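Local coordinates for metallo-beta-lactamase domain-containing protein 1 (Thermotoga maritima, PDB 1ZTC) that is a putative metal-dependent hydrolase of the metallo-beta-lactamase superfamily, possibly an endoribonuclease, that holds nickel at a two-metal site and forms homodimers, at the interface of chains A and B. Sequence-based numbering; all coordinates share one arbitrary frame. Chains: chain A/B, hypothetical protein TM0894.

The interface of chains A and B. Residues chain A 60-61, 64, 71, 92; chain B 114-115, 118.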
# COMPACT_ATOMS: atom_id res chain seq x y z
N LEU A 60 -10.88 9.18 8.99
CA LEU A 60 -11.39 9.62 10.27
C LEU A 60 -11.86 11.06 10.24
O LEU A 60 -12.91 11.38 10.78
CB LEU A 60 -10.38 9.39 11.38
CG LEU A 60 -10.21 7.91 11.71
CD1 LEU A 60 -8.93 7.72 12.50
CD2 LEU A 60 -11.41 7.34 12.45
N GLU A 61 -11.07 11.92 9.60
CA GLU A 61 -11.44 13.32 9.42
C GLU A 61 -12.85 13.46 8.83
O GLU A 61 -13.70 14.24 9.28
CB GLU A 61 -10.43 13.96 8.47
CG GLU A 61 -10.46 15.48 8.36
CD GLU A 61 -9.72 16.11 9.50
OE1 GLU A 61 -10.36 16.37 10.53
OE2 GLU A 61 -8.49 16.26 9.38
N PHE A 64 -15.61 11.97 11.33
CA PHE A 64 -15.83 12.89 12.42
C PHE A 64 -16.62 14.12 11.95
O PHE A 64 -17.54 14.58 12.63
CB PHE A 64 -14.49 13.31 13.05
CG PHE A 64 -14.05 12.40 14.18
CD1 PHE A 64 -13.69 11.08 13.95
CD2 PHE A 64 -14.00 12.88 15.50
CE1 PHE A 64 -13.28 10.23 15.01
CE2 PHE A 64 -13.61 12.04 16.55
CZ PHE A 64 -13.24 10.71 16.29
N PRO A 71 -12.43 15.13 18.16
CA PRO A 71 -11.72 14.22 19.07
C PRO A 71 -11.94 14.54 20.55
O PRO A 71 -11.96 13.65 21.37
CB PRO A 71 -10.24 14.43 18.68
CG PRO A 71 -10.29 14.87 17.24
CD PRO A 71 -11.53 15.72 17.14
N LEU A 92 -4.98 11.27 19.90
CA LEU A 92 -5.93 12.34 19.56
C LEU A 92 -6.96 12.65 20.64
O LEU A 92 -7.53 13.72 20.64
CB LEU A 92 -6.67 12.00 18.27
CG LEU A 92 -5.80 11.89 17.02
CD1 LEU A 92 -6.57 11.24 15.89
CD2 LEU A 92 -5.27 13.25 16.63
N THR B 114 -9.61 19.05 11.65
CA THR B 114 -9.60 18.85 13.09
C THR B 114 -8.54 17.78 13.42
O THR B 114 -7.60 18.06 14.15
CB THR B 114 -11.01 18.60 13.71
OG1 THR B 114 -11.04 19.11 15.05
CG2 THR B 114 -11.39 17.17 13.78
N ILE B 115 -8.63 16.62 12.78
CA ILE B 115 -7.72 15.50 13.10
C ILE B 115 -6.29 15.70 12.59
O ILE B 115 -5.34 15.62 13.37
CB ILE B 115 -8.35 14.14 12.64
CG1 ILE B 115 -9.42 13.74 13.67
CG2 ILE B 115 -7.31 13.04 12.51
CD1 ILE B 115 -10.39 12.72 13.22
N ARG B 118 -4.34 18.53 14.30
CA ARG B 118 -3.87 18.13 15.62
C ARG B 118 -2.57 17.35 15.57
O ARG B 118 -1.72 17.53 16.42
CB ARG B 118 -4.90 17.29 16.35
CG ARG B 118 -5.99 18.11 16.90
CD ARG B 118 -7.14 17.27 17.26
NE ARG B 118 -8.34 18.06 17.57
CZ ARG B 118 -8.74 18.39 18.78
NH1 ARG B 118 -8.07 18.03 19.87
NH2 ARG B 118 -9.85 19.09 18.91
O HOH W 1 -5.83 16.11 20.26
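B:Ile115, in the first turn of helix 114-125, pushes its side chain into an apolar pocket of chain A, and 92 Å² of its surface is hidden there. Its CD1 methyl lies over one face of the A:Phe64 ring, offset toward the rim and 3.8 Å from CD1 of that ring, and also touches CB of A:Leu60 at 3.8 Å. The second branch, CG2, meets A:Leu92 CD1 at 3.9 Å, the two side chains crossing at about a right angle. Chi1 of -78°, with CG1 anti to the carbonyl carbon, aims the longer branch at A:Phe64 and A:Leu60 and CG2 at A:Leu92. A:Pro71 supplies a further wall: its CG packs on B:Ile115 CG1, while its CD faces the B:Thr114 methyl CG2 tip to tip at 3.7 Å.

A polar cap accompanies this packing. The carboxylate oxygen OE1 of A:Glu61 accepts a nearly straight hydrogen bond (169° at H) from the backbone N of B:Ile115, 2.8 Å away, on the carboxylate's syn side and slightly out of its plane. A bend at chi2 (81°) helps turn the carboxylate toward this helix N-terminus, whose dipole may stabilise its negative charge.

Farther out, A:Pro71 CB sits 4.1 Å above the centre of one B:Arg118 guanidinium face. The arginine NH1 reaches water 1 at 3.0 Å, which bridges to the A:Leu92 carbonyl O. Repeated by two-fold symmetry, this knob-in-pocket contact with its capped helix end helps join the subunits, consistent with the homodimer.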